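Local coordinates for motility protein B (Helicobacter pylori, PDB 3CYP) that probably forms, together with MotA, the stator of the flagellar motor, its periplasmic C-terminal domain serving to anchor the torque-generating machinery to the cell wall, at residues H58-A63 / F85-T91; R25-I29 / I126-F131; P34-I39 / P80-S84. All coordinates share one frame; numbering follows the deposited sequence. Where two conformers were deposited one is given.

Contact 1. Residues H58-A63 / F85-T91; sequences HYELAA and FSSYGST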
loop_
_atom_site.group_PDB
_atom_site.type_symbol
_atom_site.label_atom_id
_atom_site.label_comp_id
_atom_site.label_asym_id
_atom_site.label_seq_id
_atom_site.Cartn_x
_atom_site.Cartn_y
_atom_site.Cartn_z
ATOM N N HIS B 58 5.708 13.411 -10.626
ATOM C CA HIS B 58 6.733 12.740 -9.852
ATOM C C HIS B 58 6.055 11.950 -8.713
ATOM O O HIS B 58 6.556 10.884 -8.294
ATOM C CB HIS B 58 7.733 13.736 -9.310
ATOM C CG HIS B 58 8.610 14.352 -10.364
ATOM N ND1 HIS B 58 8.358 15.594 -10.905
ATOM C CD2 HIS B 58 9.757 13.918 -10.932
ATOM C CE1 HIS B 58 9.307 15.891 -11.780
ATOM N NE2 HIS B 58 10.163 14.892 -11.824
ATOM N N TYR B 59 4.928 12.449 -8.202
ATOM C CA TYR B 59 4.204 11.664 -7.173
ATOM C C TYR B 59 3.798 10.302 -7.702
ATOM O O TYR B 59 3.893 9.305 -6.971
ATOM C CB TYR B 59 2.978 12.398 -6.619
ATOM C CG TYR B 59 3.293 13.472 -5.643
ATOM C CD1 TYR B 59 3.148 14.817 -6.005
ATOM C CD2 TYR B 59 3.771 13.182 -4.358
ATOM C CE1 TYR B 59 3.425 15.839 -5.097
ATOM C CE2 TYR B 59 4.067 14.197 -3.456
ATOM C CZ TYR B 59 3.895 15.525 -3.844
ATOM O OH TYR B 59 4.185 16.516 -2.937
ATOM N N GLU B 60 3.344 10.211 -8.954
ATOM C CA GLU B 60 2.924 8.916 -9.513
ATOM C C GLU B 60 4.098 7.971 -9.710
ATOM O O GLU B 60 3.984 6.771 -9.442
ATOM C CB GLU B 60 2.163 9.072 -10.837
ATOM C CG GLU B 60 0.860 9.829 -10.695
ATOM C CD GLU B 60 0.363 10.349 -12.020
ATOM O OE1 GLU B 60 0.551 9.627 -13.013
ATOM O OE2 GLU B 60 -0.210 11.460 -12.065
ATOM N N LEU B 61 5.215 8.497 -10.202
ATOM C CA LEU B 61 6.402 7.687 -10.349
ATOM C C LEU B 61 6.927 7.215 -8.984
ATOM O O LEU B 61 7.247 6.031 -8.826
ATOM C CB LEU B 61 7.489 8.481 -11.097
ATOM C CG LEU B 61 8.906 7.875 -11.152
ATOM C CD1 LEU B 61 8.961 6.490 -11.805
ATOM C CD2 LEU B 61 9.863 8.895 -11.833
ATOM N N ALA B 62 6.986 8.135 -8.020
ATOM C CA ALA B 62 7.471 7.764 -6.658
ATOM C C ALA B 62 6.551 6.728 -6.035
ATOM O O ALA B 62 6.990 5.803 -5.339
ATOM C CB ALA B 62 7.580 8.940 -5.753
ATOM N N ALA B 63 5.257 6.910 -6.247
ATOM C CA ALA B 63 4.282 5.912 -5.740
ATOM C C ALA B 63 4.473 4.533 -6.321
ATOM O O ALA B 63 4.401 3.508 -5.595
ATOM C CB ALA B 63 2.856 6.373 -6.028
ATOM N N PHE B 85 2.915 1.982 2.049
ATOM C CA PHE B 85 3.784 2.743 1.134
ATOM C C PHE B 85 3.354 4.187 1.027
ATOM O O PHE B 85 2.152 4.516 1.214
ATOM C CB PHE B 85 3.877 2.092 -0.241
ATOM C CG PHE B 85 2.664 2.314 -1.133
ATOM C CD1 PHE B 85 1.519 1.515 -0.992
ATOM C CD2 PHE B 85 2.661 3.329 -2.093
ATOM C CE1 PHE B 85 0.418 1.702 -1.825
ATOM C CE2 PHE B 85 1.538 3.517 -2.913
ATOM C CZ PHE B 85 0.426 2.700 -2.760
ATOM N N SER B 86 4.322 5.049 0.748
ATOM C CA SER B 86 4.064 6.465 0.700
ATOM C C SER B 86 4.851 7.080 -0.407
ATOM O O SER B 86 6.008 6.747 -0.615
ATOM C CB SER B 86 4.374 7.137 2.022
ATOM O OG SER B 86 3.589 6.625 3.084
ATOM N N SER B 87 4.212 7.976 -1.135
ATOM C CA SER B 87 4.906 8.733 -2.175
ATOM C C SER B 87 5.285 10.120 -1.695
ATOM O O SER B 87 4.432 10.876 -1.250
ATOM C CB SER B 87 4.048 8.836 -3.431
ATOM O OG SER B 87 4.763 9.694 -4.328
ATOM N N TYR B 88 6.569 10.470 -1.838
ATOM C CA TYR B 88 7.069 11.791 -1.553
ATOM C C TYR B 88 7.402 12.613 -2.830
ATOM O O TYR B 88 7.835 13.738 -2.707
ATOM C CB TYR B 88 8.278 11.691 -0.603
ATOM C CG TYR B 88 7.842 11.370 0.797
ATOM C CD1 TYR B 88 7.800 12.352 1.756
ATOM C CD2 TYR B 88 7.425 10.108 1.148
ATOM C CE1 TYR B 88 7.363 12.092 3.038
ATOM C CE2 TYR B 88 6.972 9.831 2.437
ATOM C CZ TYR B 88 6.940 10.829 3.374
ATOM O OH TYR B 88 6.538 10.584 4.682
ATOM N N GLY B 89 7.209 12.033 -4.010
ATOM C CA GLY B 89 7.467 12.739 -5.267
ATOM C C GLY B 89 8.894 13.276 -5.242
ATOM O O GLY B 89 9.820 12.597 -4.760
ATOM N N SER B 90 9.087 14.522 -5.705
ATOM C CA SER B 90 10.425 15.129 -5.742
ATOM C C SER B 90 10.812 15.845 -4.458
ATOM O O SER B 90 11.842 16.473 -4.395
ATOM C CB SER B 90 10.482 16.105 -6.924
ATOM O OG SER B 90 9.447 17.079 -6.742
ATOM N N THR B 91 10.008 15.724 -3.411
ATOM C CA THR B 91 10.287 16.358 -2.139
ATOM C C THR B 91 11.332 15.564 -1.354
ATOM O O THR B 91 11.616 14.399 -1.689
ATOM C CB THR B 91 8.985 16.531 -1.280
ATOM O OG1 THR B 91 8.568 15.281 -0.706
ATOM C CG2 THR B 91 7.847 17.111 -2.115
#

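Contact 2. Residues R25-I29 / I126-F131; sequences RIAKI and ILDNEF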
loop_
_atom_site.group_PDB
_atom_site.type_symbol
_atom_site.label_atom_id
_atom_site.label_comp_id
_atom_site.label_asym_id
_atom_site.label_seq_id
_atom_site.Cartn_x
_atom_site.Cartn_y
_atom_site.Cartn_z
ATOM N N ARG B 25 16.960 -9.220 1.397
ATOM C CA ARG B 25 17.662 -9.112 2.701
ATOM C C ARG B 25 16.818 -8.333 3.702
ATOM O O ARG B 25 16.751 -8.651 4.906
ATOM C CB ARG B 25 19.002 -8.420 2.593
ATOM C CG ARG B 25 20.044 -9.146 1.826
ATOM C CD ARG B 25 21.409 -8.420 1.933
ATOM N NE ARG B 25 22.133 -8.658 3.183
ATOM C CZ ARG B 25 23.408 -8.260 3.403
ATOM N NH1 ARG B 25 24.068 -7.576 2.486
ATOM N NH2 ARG B 25 24.027 -8.524 4.532
ATOM N N ILE B 26 16.215 -7.267 3.193
ATOM C CA ILE B 26 15.360 -6.419 4.059
ATOM C C ILE B 26 14.086 -7.185 4.489
ATOM O O ILE B 26 13.634 -7.095 5.632
ATOM C CB ILE B 26 15.025 -5.074 3.346
ATOM C CG1 ILE B 26 16.313 -4.234 3.171
ATOM C CG2 ILE B 26 13.915 -4.310 4.077
ATOM C CD1 ILE B 26 16.882 -3.714 4.525
ATOM N N ALA B 27 13.491 -7.980 3.598
ATOM C CA ALA B 27 12.342 -8.841 3.959
ATOM C C ALA B 27 12.741 -9.795 5.050
ATOM O O ALA B 27 11.998 -10.000 6.005
ATOM C CB ALA B 27 11.809 -9.610 2.704
ATOM N N LYS B 28 13.940 -10.369 4.924
ATOM C CA LYS B 28 14.444 -11.281 5.916
ATOM C C LYS B 28 14.451 -10.639 7.285
ATOM O O LYS B 28 13.982 -11.245 8.259
ATOM C CB LYS B 28 15.857 -11.728 5.541
ATOM C CG LYS B 28 16.506 -12.683 6.537
ATOM C CD LYS B 28 17.936 -12.971 6.054
ATOM C CE LYS B 28 18.725 -13.821 7.049
ATOM N NZ LYS B 28 20.190 -13.839 6.681
ATOM N N ILE B 29 15.030 -9.450 7.376
ATOM C CA ILE B 29 15.156 -8.738 8.653
ATOM C C ILE B 29 13.779 -8.359 9.180
ATOM O O ILE B 29 13.528 -8.412 10.380
ATOM C CB ILE B 29 16.018 -7.447 8.512
ATOM C CG1 ILE B 29 17.520 -7.779 8.397
ATOM C CG2 ILE B 29 15.804 -6.486 9.659
ATOM C CD1 ILE B 29 17.898 -9.142 8.908
ATOM N N ILE B 126 19.166 -6.558 15.163
ATOM C CA ILE B 126 18.800 -7.386 14.003
ATOM C C ILE B 126 19.449 -6.825 12.750
ATOM O O ILE B 126 19.987 -7.593 11.918
ATOM C CB ILE B 126 17.241 -7.523 13.906
ATOM C CG1 ILE B 126 16.731 -8.542 14.920
ATOM C CG2 ILE B 126 16.769 -7.973 12.473
ATOM C CD1 ILE B 126 15.201 -8.525 15.226
ATOM N N LEU B 127 19.414 -5.505 12.578
ATOM C CA LEU B 127 20.095 -4.869 11.447
ATOM C C LEU B 127 21.588 -5.145 11.496
ATOM O O LEU B 127 22.174 -5.496 10.484
ATOM C CB LEU B 127 19.877 -3.371 11.450
ATOM C CG LEU B 127 18.443 -3.001 11.050
ATOM C CD1 LEU B 127 18.286 -1.528 11.317
ATOM C CD2 LEU B 127 18.143 -3.388 9.579
ATOM N N ASP B 128 22.173 -4.994 12.675
ATOM C CA ASP B 128 23.594 -5.315 12.896
ATOM C C ASP B 128 23.948 -6.733 12.509
ATOM O O ASP B 128 24.970 -6.937 11.846
ATOM C CB ASP B 128 23.940 -5.134 14.365
ATOM C CG ASP B 128 24.294 -3.746 14.692
ATOM O OD1 ASP B 128 24.407 -2.927 13.747
ATOM O OD2 ASP B 128 24.484 -3.475 15.896
ATOM N N ASN B 129 23.145 -7.695 12.949
ATOM C CA ASN B 129 23.395 -9.114 12.696
ATOM C C ASN B 129 23.386 -9.422 11.204
ATOM O O ASN B 129 24.200 -10.205 10.703
ATOM C CB ASN B 129 22.362 -9.994 13.381
ATOM C CG ASN B 129 22.450 -9.946 14.889
ATOM O OD1 ASN B 129 21.512 -10.345 15.574
ATOM N ND2 ASN B 129 23.557 -9.461 15.407
ATOM N N GLU B 130 22.478 -8.795 10.476
ATOM C CA GLU B 130 22.416 -9.007 9.032
ATOM C C GLU B 130 23.514 -8.267 8.257
ATOM O O GLU B 130 24.118 -8.842 7.342
ATOM C CB GLU B 130 21.065 -8.550 8.487
ATOM C CG GLU B 130 20.888 -8.732 6.972
ATOM C CD GLU B 130 21.059 -10.182 6.520
ATOM O OE1 GLU B 130 20.807 -11.111 7.322
ATOM O OE2 GLU B 130 21.427 -10.403 5.353
ATOM N N PHE B 131 23.738 -6.989 8.571
ATOM C CA PHE B 131 24.538 -6.119 7.712
ATOM C C PHE B 131 25.961 -5.902 8.245
ATOM O O PHE B 131 26.793 -5.372 7.510
ATOM C CB PHE B 131 23.795 -4.787 7.457
ATOM C CG PHE B 131 22.550 -4.946 6.608
ATOM C CD1 PHE B 131 22.628 -5.094 5.216
ATOM C CD2 PHE B 131 21.288 -5.005 7.193
ATOM C CE1 PHE B 131 21.496 -5.279 4.458
ATOM C CE2 PHE B 131 20.160 -5.185 6.426
ATOM C CZ PHE B 131 20.262 -5.322 5.051
HETATM O O HOH W 1 21.121 -12.568 3.953
#

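Contact 3. Residues P34-I39 / P80-S84; sequences PKRVHI and PNQLS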
loop_
_atom_site.group_PDB
_atom_site.type_symbol
_atom_site.label_atom_id
_atom_site.label_comp_id
_atom_site.label_asym_id
_atom_site.label_seq_id
_atom_site.Cartn_x
_atom_site.Cartn_y
_atom_site.Cartn_z
ATOM N N PRO B 34 9.944 -7.401 16.101
ATOM C CA PRO B 34 8.736 -7.446 16.905
ATOM C C PRO B 34 7.519 -7.128 16.076
ATOM O O PRO B 34 7.574 -6.223 15.220
ATOM C CB PRO B 34 9.003 -6.370 17.968
ATOM C CG PRO B 34 10.432 -6.296 18.096
ATOM C CD PRO B 34 10.938 -6.480 16.668
ATOM N N LYS B 35 6.415 -7.825 16.339
ATOM C CA LYS B 35 5.174 -7.644 15.620
ATOM C C LYS B 35 4.639 -6.224 15.671
ATOM O O LYS B 35 3.953 -5.808 14.743
ATOM C CB LYS B 35 4.091 -8.568 16.177
ATOM C CG LYS B 35 4.330 -10.022 15.921
ATOM C CD LYS B 35 3.221 -10.887 16.547
ATOM C CE LYS B 35 3.050 -10.699 18.067
ATOM N NZ LYS B 35 4.062 -11.428 18.872
ATOM N N ARG B 36 4.973 -5.482 16.728
ATOM C CA ARG B 36 4.458 -4.125 16.858
ATOM C C ARG B 36 5.214 -3.118 15.996
ATOM O O ARG B 36 4.808 -1.951 15.927
ATOM C CB ARG B 36 4.414 -3.678 18.333
ATOM C CG ARG B 36 3.266 -4.293 19.070
ATOM C CD ARG B 36 3.340 -4.076 20.592
ATOM N NE ARG B 36 3.380 -2.673 20.984
ATOM C CZ ARG B 36 4.440 -2.049 21.486
ATOM N NH1 ARG B 36 5.617 -2.675 21.609
ATOM N NH2 ARG B 36 4.333 -0.779 21.850
ATOM N N VAL B 37 6.312 -3.548 15.381
ATOM C CA VAL B 37 7.102 -2.669 14.532
ATOM C C VAL B 37 6.471 -2.762 13.121
ATOM O O VAL B 37 6.282 -3.859 12.549
ATOM C CB VAL B 37 8.622 -3.075 14.469
ATOM C CG1 VAL B 37 9.366 -2.226 13.399
ATOM C CG2 VAL B 37 9.292 -2.988 15.871
ATOM N N HIS B 38 6.163 -1.611 12.544
ATOM C CA HIS B 38 5.679 -1.545 11.178
ATOM C C HIS B 38 6.701 -0.829 10.293
ATOM O O HIS B 38 7.656 -0.196 10.775
ATOM C CB HIS B 38 4.321 -0.869 11.126
ATOM C CG HIS B 38 3.201 -1.704 11.675
ATOM N ND1 HIS B 38 1.928 -1.658 11.149
ATOM C CD2 HIS B 38 3.153 -2.570 12.713
ATOM C CE1 HIS B 38 1.159 -2.524 11.802
ATOM N NE2 HIS B 38 1.869 -3.073 12.768
ATOM N N ILE B 39 6.521 -1.023 8.992
ATOM C CA ILE B 39 7.456 -0.575 7.964
ATOM C C ILE B 39 6.695 0.271 6.947
ATOM O O ILE B 39 5.658 -0.166 6.443
ATOM C CB ILE B 39 8.014 -1.814 7.239
ATOM C CG1 ILE B 39 8.776 -2.695 8.248
ATOM C CG2 ILE B 39 8.832 -1.408 5.972
ATOM C CD1 ILE B 39 10.015 -2.137 8.684
ATOM N N PRO B 80 1.532 -8.192 5.119
ATOM C CA PRO B 80 0.913 -6.928 4.714
ATOM C C PRO B 80 0.452 -6.057 5.884
ATOM O O PRO B 80 0.514 -4.830 5.805
ATOM C CB PRO B 80 -0.286 -7.392 3.910
ATOM C CG PRO B 80 0.165 -8.640 3.283
ATOM C CD PRO B 80 0.971 -9.315 4.338
ATOM N N ASN B 81 0.010 -6.683 6.973
ATOM C CA ASN B 81 -0.348 -5.893 8.157
ATOM C C ASN B 81 0.774 -4.985 8.678
ATOM O O ASN B 81 0.466 -3.940 9.292
ATOM C CB ASN B 81 -0.860 -6.780 9.293
ATOM C CG ASN B 81 -1.493 -5.976 10.406
ATOM O OD1 ASN B 81 -2.432 -5.235 10.152
ATOM N ND2 ASN B 81 -0.970 -6.101 11.623
ATOM N N GLN B 82 2.043 -5.331 8.461
ATOM C CA GLN B 82 3.142 -4.542 8.944
ATOM C C GLN B 82 3.634 -3.518 7.893
ATOM O O GLN B 82 4.561 -2.764 8.167
ATOM C CB GLN B 82 4.299 -5.430 9.338
ATOM C CG GLN B 82 4.184 -6.038 10.732
ATOM C CD GLN B 82 5.281 -7.025 10.946
ATOM O OE1 GLN B 82 5.318 -8.071 10.278
ATOM N NE2 GLN B 82 6.233 -6.673 11.789
ATOM N N LEU B 83 2.976 -3.469 6.730
ATOM C CA LEU B 83 3.451 -2.644 5.624
ATOM C C LEU B 83 2.511 -1.530 5.190
ATOM O O LEU B 83 1.273 -1.650 5.285
ATOM C CB LEU B 83 3.737 -3.522 4.402
ATOM C CG LEU B 83 5.032 -4.297 4.456
ATOM C CD1 LEU B 83 4.975 -5.391 3.376
ATOM C CD2 LEU B 83 6.254 -3.377 4.261
ATOM N N SER B 84 3.102 -0.450 4.694
ATOM C CA SER B 84 2.415 0.608 3.974
ATOM C C SER B 84 3.416 1.202 2.999
ATOM O O SER B 84 4.619 0.952 3.116
ATOM C CB SER B 84 1.923 1.661 4.942
ATOM O OG SER B 84 2.967 2.301 5.606
HETATM O O HOH W 2 3.392 0.683 7.842
#

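Contact 1. Residues H58-A63 / F85-T91
Phe-85, on strand 83-87, turns the CD2-CE2 side of its ring toward the start of helix 58-75, where CE2 comes to 4.4 Å from Ala-63 CB in loose apolar packing. Two residues on, Ser-87 supplies the polar link. With OG anti to the backbone N (chi1 175°), its hydroxyl reaches the helix and donates a 2.8 Å hydrogen bond to Tyr-59 O. The hydroxyl arrives in the carbonyl plane on a lone pair, and the same oxygen also takes the helical N-H of Ala-63, so two donors grip it. Ala-62 CB presses against this OG at 3.2 Å, and Ser-87 CB rests 3.8 Å from Ala-63 CB. Asn-81 of the second subunit packs on Tyr-59, Ala-63 and Ser-87.

From Tyr-88 to Thr-91 the chain makes a type II' turn, in which Gly-89 takes a positive phi. Gly-89 CA lies 3.9 Å from the CA of Tyr-59 and makes an off-centre CH-pi contact with the Tyr-59 ring. Ser-90 sets its CB above one face of the His-58 imidazole, toward the rim, while His-58 NE2 bonds to Thr-48 O. Thr-91 N closes the turn onto Tyr-88 O, its OG1 donates to the same oxygen, and its methyl CG2 touches Tyr-59 OH.

The contact joins the start of helix 58-75 to the end of strand 83-87 within a beta-alpha-beta unit; the axes of segments 58-63 and 85-87 run nearly antiparallel, at 156°. Strand 83-87 is the outermost strand of the sheet within this chain, and strand 38-44 is its parallel neighbour.

Contact 2. Residues R25-I29 / I126-F131
Ile-29 is a knob in a hole: its side chain sits among Ile-126, Leu-127, Glu-130 and Phe-131, where helix 17-30 meets the C-terminal helix 117-131 of this OmpA-like domain. The axes of the two short segments make 141° and approach to 10.5 Å. This knob is the packed side of the contact. The CG2 branch of Ile-29, anti to its own backbone N, slides past CG2 of Ile-126 and also meets Leu-127 CD2; how closely the two isoleucines press together is doubtful, because Ile-29 was modelled in two conformers. Its CG1 branch lies against the aliphatic part of Glu-130. Next to it, Ile-26 pushes CD1 toward the Phe-131 ring, 3.8 Å from CZ, and crosses that side chain at about a right angle; Leu-73 of helix 58-75 lies beyond Ile-26.

Toward solvent the chemistry becomes ionic. The Glu-130 chain bends at chi2 (58°) and carries its carboxylate to Arg-25 and Lys-28 on the facing helix, forming a salt-bridge network. Arg-25 NE donates to Glu-130 OE2 at 2.9 Å, nearly in the guanidinium plane and onto the anti lone pair, with the two flat groups turned 79° apart. NH2 adds weak bonds to Glu-130 OE2 and to the backbone O of the same residue. One face of this guanidinium has Phe-131 CE1 over its centre, which together with the salt bridge probably restricts its rotation. Lys-28, fully extended, stretches out to Glu-130 OE1 and meets it on the syn side at 2.9 Å. A water completes the circuit, donating to Glu-130 OE2 at 2.6 Å and accepting from Lys-28 NZ at 3.2 Å.

Contact 3. Residues P34-I39 / P80-S84
With chi1 at -82° and chi2 at 173°, the Gln-82 side chain leaves beside its backbone N and runs out extended, carrying its amide to the loop 34-37. There NE2 donates to Val-37 O at 2.9 Å, close to the amide plane and nearly along the C=O axis. Val-37 closes a type I turn that starts at Pro-34, so the amide grips the chain just as it leaves the turn and enters strand 38-44.

His-38 has CG beside its own N, which lays the imidazole over the backbone of the short 3-10 segment 80-82. Gln-82 CA sits over one face of the ring in a CH-pi contact, 3.9 Å from the centroid, and the ring stands at 75° to the glutamine amide. CE1 of His-38 comes to 3.0 Å from Asn-81 O.

From here the strands pair. Ile-39 N donates to Gln-82 O at 2.7 Å, and Ile-39 O accepts from Ser-84 N, so Ile-39 bonds to the residues on both sides of Leu-83. A CA-H...O contact from Leu-83 to Ile-39 O reinforces the pairing. A water also donates to Ile-39 O and bonds Ser-84 OG, whose main partner is Asn-40 ND2. Ile-39 and Leu-83 lie side by side on the face that looks toward helix 58-75, Ile-39 CG2 to Leu-83 CD2 at 3.7 Å, and Leu-83 goes on to pack against Met-70, Leu-73 and Ile-74. This is the opening of the parallel strand pair in a beta-alpha-beta crossover, with helix 58-75 as the connection.

Contacts 1 and 3 belong to one beta-alpha-beta unit and share strand 83-87: contact 3 starts its pairing with strand 38-44, while contact 1 fastens its far end to the connecting helix. Both touch the second subunit. Contact 2, across the chain's centre from contact 1, ties two helices far apart in sequence; no other chain of the assembly touches it. Each has a buried part (Ala-62, Ala-63 and Phe-85; Ile-26 and Ile-29; Ile-39 and Leu-83) and a surface part (Tyr-59; Lys-28; Lys-35). A serine hydroxyl and a close glycine backbone mark contact 1, contact 2 combines an apolar knob with charged side chains, and contact 3 joins backbone strand pairing to a glutamine amide bond and an imidazole CH-pi contact.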